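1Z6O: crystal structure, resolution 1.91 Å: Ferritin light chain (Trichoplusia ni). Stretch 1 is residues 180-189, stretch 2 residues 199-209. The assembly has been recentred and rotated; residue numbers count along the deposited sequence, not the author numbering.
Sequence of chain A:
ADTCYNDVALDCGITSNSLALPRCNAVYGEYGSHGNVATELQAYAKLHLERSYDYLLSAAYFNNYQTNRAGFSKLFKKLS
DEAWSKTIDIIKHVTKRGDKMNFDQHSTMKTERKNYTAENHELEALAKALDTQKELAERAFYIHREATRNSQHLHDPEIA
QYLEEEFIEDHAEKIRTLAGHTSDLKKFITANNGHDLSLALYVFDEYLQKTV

Stretch 1 180-189: GHTSDLKKFI
Stretch 2, residues 199-209: LALYVFDEYLQ

Both stretches are helical throughout, with phi/psi near -64/-40, and each belongs to a helix that extends beyond it at both ends. Backbone hydrogen bonds from residue i+4 to residue i confirm the winding, for example Leu185 N to His181 O at 3.1 Å and Phe204 N to Ala200 O at 2.7 Å. The N-to-C directions differ by 159°, so the helices run nearly antiparallel, and their axes approach to 10.3 Å. Register is fixed by two close CA pairs: Phe188 CA lies 6.4 Å from Ala200 CA, and Leu185 CA lies 7.8 Å from Leu201 CA. No hydrogen bond crosses between the stretches; the contact, 405 Å² summed over both sides, rests on packing of side chains.

Phe204 covers the most surface, 95 Å² of its own area, and is the knob of the interface. Its CA-to-CB bond points toward stretch 1, and chi1 in t (-170°) with chi2 at 77° sets the ring in a hole formed by His181, Asp184, Leu185 and Phe188. Leu185 lies over one face of the Phe204 ring: its CD2 is 3.9 Å from the Phe204 centroid, 14° off the normal, and 3.8 Å from Phe204 CD2. At the ring edge, Phe204 CZ approaches His181 ND1 at 3.5 Å and Phe204 CE1 approaches Asp184 OD2 at 3.8 Å. An aromatic edge carries a slight positive charge, which suits it to a carboxylate oxygen; both Asp184 oxygens are also hydrogen-bonded elsewhere in the structure.

Phe188 (68 Å²) points toward stretch 2 with chi1 m (-64°) and chi2 150°. The small Ala200 side chain, itself directed toward stretch 1, fits over its face: Ala200 CB stands 3.6 Å from the Phe188 centroid, 17° off the normal, and 3.4 Å from Phe188 CG. A single methyl here accompanies the shorter of the two CA separations in the register. The edge of the same ring meets the knob, with Phe188 CE1 3.9 Å from Phe204 CD1.

His181 (62 Å²) also points toward stretch 2, with chi1 m (-65°) and chi2 -21°. Its flat ring receives the edge of Phe204 in an offset edge-to-face pair, centroids 5.3 Å apart and planes at 83°. Leu208 CD2 lies over one imidazole face, 4.0 Å from the centroid and 30° off the normal; its distance to His181 NE2 is 3.6 Å.

The leucines reach the contact by their ends. The CA-to-CB bonds of Leu185, Leu201 and Leu208 point sideways, with chi1 m in all three; chi2 is t in Leu201 and Leu208 but -138°, between wells, in Leu185. Leu185 CD2 lies over the Phe204 ring, and both methyls of Leu185 approach Leu201: CD1 is 4.1 Å and CD2 4.3 Å from Leu201 CD2. All the residues in these close contacts are buried, whereas Lys186 and Lys187 are partly exposed and out of reach of stretch 2.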

ATOM      1  N   GLY A 180     -13.760  42.804  23.363  1.00 16.61           N
ATOM      2  CA  GLY A 180     -14.992  42.028  23.279  1.00 16.58           C
ATOM      3  C   GLY A 180     -15.250  41.291  24.591  1.00 18.61           C
ATOM      4  O   GLY A 180     -16.393  41.219  25.049  1.00 18.45           O
ATOM      5  N   HIS A 181     -14.202  40.736  25.201  1.00 17.73           N
ATOM      6  CA  HIS A 181     -14.378  40.023  26.473  1.00 17.61           C
ATOM      7  C   HIS A 181     -14.908  40.977  27.545  1.00 21.46           C
ATOM      8  O   HIS A 181     -15.777  40.596  28.328  1.00 18.15           O
ATOM      9  CB  HIS A 181     -13.059  39.409  26.991  1.00 16.37           C
ATOM     10  CG  HIS A 181     -12.495  38.329  26.120  1.00 17.23           C
ATOM     11  ND1 HIS A 181     -13.261  37.619  25.220  1.00 19.14           N
ATOM     12  CD2 HIS A 181     -11.246  37.808  26.047  1.00 18.15           C
ATOM     13  CE1 HIS A 181     -12.509  36.706  24.629  1.00 18.92           C
ATOM     14  NE2 HIS A 181     -11.281  36.799  25.113  1.00 19.43           N
ATOM     15  N   THR A 182     -14.389  42.207  27.605  1.00 17.88           N
ATOM     16  CA  THR A 182     -14.881  43.128  28.626  1.00 18.78           C
ATOM     17  C   THR A 182     -16.333  43.489  28.366  1.00 20.97           C
ATOM     18  O   THR A 182     -17.092  43.677  29.315  1.00 20.53           O
ATOM     19  CB  THR A 182     -14.036  44.442  28.746  1.00 23.14           C
ATOM     20  OG1 THR A 182     -14.193  45.241  27.566  1.00 27.66           O
ATOM     21  CG2 THR A 182     -12.571  44.109  28.947  1.00 20.12           C
ATOM     22  N   SER A 183     -16.736  43.589  27.094  1.00 19.27           N
ATOM     23  CA  SER A 183     -18.141  43.892  26.785  1.00 18.97           C
ATOM     24  C   SER A 183     -19.039  42.750  27.255  1.00 20.12           C
ATOM     25  O   SER A 183     -20.131  42.983  27.774  1.00 20.36           O
ATOM     26  CB  SER A 183     -18.375  44.067  25.275  1.00 23.34           C
ATOM     27  OG  SER A 183     -17.693  45.199  24.793  1.00 38.67           O
ATOM     28  N   ASP A 184     -18.600  41.514  27.035  1.00 18.61           N
ATOM     29  CA  ASP A 184     -19.400  40.373  27.468  1.00 18.54           C
ATOM     30  C   ASP A 184     -19.582  40.380  28.985  1.00 21.01           C
ATOM     31  O   ASP A 184     -20.691  40.179  29.473  1.00 20.24           O
ATOM     32  CB  ASP A 184     -18.755  39.053  27.033  1.00 19.15           C
ATOM     33  CG  ASP A 184     -18.875  38.811  25.516  1.00 34.22           C
ATOM     34  OD1 ASP A 184     -19.739  39.436  24.868  1.00 38.07           O
ATOM     35  OD2 ASP A 184     -18.114  37.984  24.970  1.00 30.29           O
ATOM     36  N   LEU A 185     -18.499  40.611  29.727  1.00 17.39           N
ATOM     37  CA  LEU A 185     -18.585  40.629  31.191  1.00 20.11           C
ATOM     38  C   LEU A 185     -19.449  41.784  31.673  1.00 20.65           C
ATOM     39  O   LEU A 185     -20.228  41.638  32.614  1.00 21.27           O
ATOM     40  CB  LEU A 185     -17.196  40.746  31.824  1.00 21.18           C
ATOM     41  CG  LEU A 185     -16.214  39.572  31.750  1.00 37.17           C
ATOM     42  CD1 LEU A 185     -15.539  39.445  33.106  1.00 37.54           C
ATOM     43  CD2 LEU A 185     -16.906  38.281  31.422  1.00 32.27           C
ATOM     44  N   LYS A 186     -19.309  42.938  31.031  1.00 18.86           N
ATOM     45  CA  LYS A 186     -20.112  44.098  31.399  1.00 21.16           C
ATOM     46  C   LYS A 186     -21.602  43.744  31.302  1.00 23.78           C
ATOM     47  O   LYS A 186     -22.394  44.097  32.179  1.00 22.16           O
ATOM     48  CB  LYS A 186     -19.792  45.273  30.463  1.00 21.60           C
ATOM     49  CG  LYS A 186     -20.752  46.450  30.581  1.00 29.95           C
ATOM     50  CD  LYS A 186     -20.405  47.543  29.562  1.00 37.01           C
ATOM     51  CE  LYS A 186     -21.512  48.590  29.493  1.00 49.00           C
ATOM     52  NZ  LYS A 186     -21.152  49.745  28.616  1.00 56.94           N
ATOM     53  N   LYS A 187     -21.990  43.045  30.238  1.00 20.28           N
ATOM     54  CA  LYS A 187     -23.392  42.671  30.080  1.00 21.80           C
ATOM     55  C   LYS A 187     -23.844  41.665  31.134  1.00 22.22           C
ATOM     56  O   LYS A 187     -24.968  41.754  31.622  1.00 21.91           O
ATOM     57  CB  LYS A 187     -23.643  42.111  28.676  1.00 23.86           C
ATOM     58  CG  LYS A 187     -23.471  43.169  27.587  1.00 33.55           C
ATOM     59  CD  LYS A 187     -23.669  42.604  26.187  1.00 39.62           C
ATOM     60  CE  LYS A 187     -23.414  43.674  25.114  1.00 44.35           C
ATOM     61  NZ  LYS A 187     -23.810  43.175  23.755  1.00 65.72           N
ATOM     62  N   PHE A 188     -22.981  40.709  31.483  1.00 19.91           N
ATOM     63  CA  PHE A 188     -23.332  39.712  32.505  1.00 20.76           C
ATOM     64  C   PHE A 188     -23.586  40.424  33.830  1.00 26.76           C
ATOM     65  O   PHE A 188     -24.438  40.024  34.622  1.00 23.89           O
ATOM     66  CB  PHE A 188     -22.183  38.723  32.741  1.00 18.46           C
ATOM     67  CG  PHE A 188     -21.845  37.859  31.551  1.00 17.82           C
ATOM     68  CD1 PHE A 188     -20.543  37.402  31.374  1.00 19.60           C
ATOM     69  CD2 PHE A 188     -22.827  37.472  30.636  1.00 18.63           C
ATOM     70  CE1 PHE A 188     -20.210  36.565  30.301  1.00 19.73           C
ATOM     71  CE2 PHE A 188     -22.507  36.631  29.558  1.00 20.94           C
ATOM     72  CZ  PHE A 188     -21.195  36.180  29.393  1.00 20.74           C
ATOM     73  N   ILE A 189     -22.814  41.475  34.075  1.00 21.67           N
ATOM     74  CA  ILE A 189     -22.928  42.224  35.319  1.00 22.65           C
ATOM     75  C   ILE A 189     -24.159  43.120  35.368  1.00 24.43           C
ATOM     76  O   ILE A 189     -24.798  43.242  36.410  1.00 28.18           O
ATOM     77  CB  ILE A 189     -21.654  43.100  35.538  1.00 23.88           C
ATOM     78  CG1 ILE A 189     -20.462  42.193  35.853  1.00 21.79           C
ATOM     79  CG2 ILE A 189     -21.886  44.142  36.658  1.00 25.72           C
ATOM     80  CD1 ILE A 189     -19.105  42.891  35.709  1.00 23.10           C
ATOM     81  N   LEU A 199     -23.105  32.143  37.200  1.00 16.67           N
ATOM     82  CA  LEU A 199     -23.191  31.108  36.170  1.00 17.54           C
ATOM     83  C   LEU A 199     -22.521  31.605  34.887  1.00 17.37           C
ATOM     84  O   LEU A 199     -21.875  30.836  34.173  1.00 17.05           O
ATOM     85  CB  LEU A 199     -24.656  30.758  35.877  1.00 16.92           C
ATOM     86  CG  LEU A 199     -24.887  29.646  34.846  1.00 20.67           C
ATOM     87  CD1 LEU A 199     -24.278  28.331  35.343  1.00 18.98           C
ATOM     88  CD2 LEU A 199     -26.401  29.480  34.611  1.00 20.08           C
ATOM     89  N   ALA A 200     -22.676  32.892  34.591  1.00 16.19           N
ATOM     90  CA  ALA A 200     -22.072  33.449  33.379  1.00 17.80           C
ATOM     91  C   ALA A 200     -20.542  33.414  33.434  1.00 18.49           C
ATOM     92  O   ALA A 200     -19.895  33.121  32.421  1.00 18.91           O
ATOM     93  CB  ALA A 200     -22.566  34.894  33.144  1.00 16.65           C
ATOM     94  N   LEU A 201     -19.956  33.707  34.597  1.00 17.08           N
ATOM     95  CA  LEU A 201     -18.489  33.669  34.704  1.00 18.46           C
ATOM     96  C   LEU A 201     -17.987  32.247  34.481  1.00 19.29           C
ATOM     97  O   LEU A 201     -16.946  32.033  33.857  1.00 17.85           O
ATOM     98  CB  LEU A 201     -18.016  34.183  36.071  1.00 18.18           C
ATOM     99  CG  LEU A 201     -18.204  35.703  36.242  1.00 24.37           C
ATOM    100  CD1 LEU A 201     -17.828  36.135  37.654  1.00 25.08           C
ATOM    101  CD2 LEU A 201     -17.348  36.439  35.225  1.00 26.57           C
ATOM    102  N   TYR A 202     -18.731  31.270  34.987  1.00 16.74           N
ATOM    103  CA  TYR A 202     -18.354  29.871  34.803  1.00 17.09           C
ATOM    104  C   TYR A 202     -18.430  29.515  33.308  1.00 17.68           C
ATOM    105  O   TYR A 202     -17.497  28.942  32.732  1.00 18.24           O
ATOM    106  CB  TYR A 202     -19.306  28.981  35.613  1.00 17.66           C
ATOM    107  CG  TYR A 202     -19.179  27.502  35.321  1.00 21.06           C
ATOM    108  CD1 TYR A 202     -17.984  26.819  35.552  1.00 20.79           C
ATOM    109  CD2 TYR A 202     -20.268  26.779  34.842  1.00 27.57           C
ATOM    110  CE1 TYR A 202     -17.879  25.438  35.313  1.00 23.55           C
ATOM    111  CE2 TYR A 202     -20.176  25.405  34.607  1.00 33.97           C
ATOM    112  CZ  TYR A 202     -18.982  24.744  34.844  1.00 31.29           C
ATOM    113  OH  TYR A 202     -18.904  23.391  34.629  1.00 30.96           O
ATOM    114  N   VAL A 203     -19.544  29.859  32.675  1.00 16.22           N
ATOM    115  CA  VAL A 203     -19.718  29.574  31.250  1.00 17.46           C
ATOM    116  C   VAL A 203     -18.668  30.314  30.409  1.00 18.55           C
ATOM    117  O   VAL A 203     -18.106  29.764  29.454  1.00 17.44           O
ATOM    118  CB  VAL A 203     -21.147  29.980  30.796  1.00 19.53           C
ATOM    119  CG1 VAL A 203     -21.254  29.981  29.263  1.00 20.23           C
ATOM    120  CG2 VAL A 203     -22.169  28.982  31.394  1.00 18.93           C
ATOM    121  N   PHE A 204     -18.396  31.559  30.771  1.00 17.39           N
ATOM    122  CA  PHE A 204     -17.410  32.347  30.034  1.00 18.83           C
ATOM    123  C   PHE A 204     -16.017  31.727  30.179  1.00 19.78           C
ATOM    124  O   PHE A 204     -15.262  31.649  29.204  1.00 18.24           O
ATOM    125  CB  PHE A 204     -17.392  33.790  30.539  1.00 16.53           C
ATOM    126  CG  PHE A 204     -16.570  34.709  29.678  1.00 19.47           C
ATOM    127  CD1 PHE A 204     -17.068  35.166  28.459  1.00 20.23           C
ATOM    128  CD2 PHE A 204     -15.279  35.070  30.058  1.00 20.02           C
ATOM    129  CE1 PHE A 204     -16.287  35.973  27.618  1.00 22.77           C
ATOM    130  CE2 PHE A 204     -14.486  35.874  29.226  1.00 23.39           C
ATOM    131  CZ  PHE A 204     -14.992  36.323  28.007  1.00 20.33           C
ATOM    132  N   ASP A 205     -15.665  31.284  31.386  1.00 18.41           N
ATOM    133  CA  ASP A 205     -14.357  30.649  31.572  1.00 18.90           C
ATOM    134  C   ASP A 205     -14.241  29.376  30.729  1.00 20.53           C
ATOM    135  O   ASP A 205     -13.182  29.093  30.167  1.00 18.53           O
ATOM    136  CB  ASP A 205     -14.103  30.301  33.042  1.00 20.01           C
ATOM    137  CG  ASP A 205     -12.728  29.662  33.252  1.00 27.59           C
ATOM    138  OD1 ASP A 205     -12.626  28.415  33.298  1.00 27.99           O
ATOM    139  OD2 ASP A 205     -11.737  30.417  33.339  1.00 26.97           O
ATOM    140  N   GLU A 206     -15.326  28.605  30.636  1.00 18.38           N
ATOM    141  CA  GLU A 206     -15.308  27.381  29.828  1.00 19.63           C
ATOM    142  C   GLU A 206     -15.114  27.754  28.357  1.00 19.33           C
ATOM    143  O   GLU A 206     -14.412  27.067  27.608  1.00 21.93           O
ATOM    144  CB  GLU A 206     -16.621  26.606  30.010  1.00 20.04           C
ATOM    145  CG  GLU A 206     -16.786  25.995  31.411  1.00 24.23           C
ATOM    146  CD  GLU A 206     -15.793  24.864  31.674  1.00 35.23           C
ATOM    147  OE1 GLU A 206     -15.687  23.960  30.818  1.00 34.77           O
ATOM    148  OE2 GLU A 206     -15.124  24.870  32.733  1.00 32.72           O
ATOM    149  N   TYR A 207     -15.740  28.849  27.947  1.00 17.76           N
ATOM    150  CA  TYR A 207     -15.612  29.347  26.577  1.00 18.87           C
ATOM    151  C   TYR A 207     -14.143  29.730  26.300  1.00 22.69           C
ATOM    152  O   TYR A 207     -13.605  29.428  25.230  1.00 22.73           O
ATOM    153  CB  TYR A 207     -16.511  30.569  26.390  1.00 19.67           C
ATOM    154  CG  TYR A 207     -16.253  31.339  25.115  1.00 24.25           C
ATOM    155  CD1 TYR A 207     -16.616  30.814  23.875  1.00 27.06           C
ATOM    156  CD2 TYR A 207     -15.668  32.610  25.152  1.00 27.57           C
ATOM    157  CE1 TYR A 207     -16.409  31.529  22.698  1.00 29.33           C
ATOM    158  CE2 TYR A 207     -15.456  33.340  23.974  1.00 32.11           C
ATOM    159  CZ  TYR A 207     -15.833  32.789  22.756  1.00 34.06           C
ATOM    160  OH  TYR A 207     -15.651  33.497  21.590  1.00 43.75           O
ATOM    161  N   LEU A 208     -13.494  30.399  27.253  1.00 19.50           N
ATOM    162  CA  LEU A 208     -12.088  30.763  27.060  1.00 20.58           C
ATOM    163  C   LEU A 208     -11.218  29.515  26.921  1.00 24.19           C
ATOM    164  O   LEU A 208     -10.269  29.495  26.132  1.00 23.02           O
ATOM    165  CB  LEU A 208     -11.564  31.616  28.221  1.00 17.85           C
ATOM    166  CG  LEU A 208     -12.092  33.054  28.329  1.00 19.49           C
ATOM    167  CD1 LEU A 208     -11.377  33.763  29.486  1.00 18.56           C
ATOM    168  CD2 LEU A 208     -11.846  33.816  27.016  1.00 20.61           C
ATOM    169  N   GLN A 209     -11.529  28.467  27.678  1.00 20.63           N
ATOM    170  CA  GLN A 209     -10.738  27.244  27.580  1.00 25.38           C
ATOM    171  C   GLN A 209     -10.772  26.668  26.169  1.00 30.00           C
ATOM    172  O   GLN A 209      -9.803  26.068  25.712  1.00 29.77           O
ATOM    173  CB  GLN A 209     -11.248  26.188  28.561  1.00 24.20           C
ATOM    174  CG  GLN A 209     -10.968  26.530  30.009  1.00 23.60           C
ATOM    175  CD  GLN A 209     -11.526  25.490  30.959  1.00 35.36           C
ATOM    176  OE1 GLN A 209     -11.298  24.298  30.778  1.00 34.14           O
ATOM    177  NE2 GLN A 209     -12.250  25.938  31.982  1.00 29.35           N
TER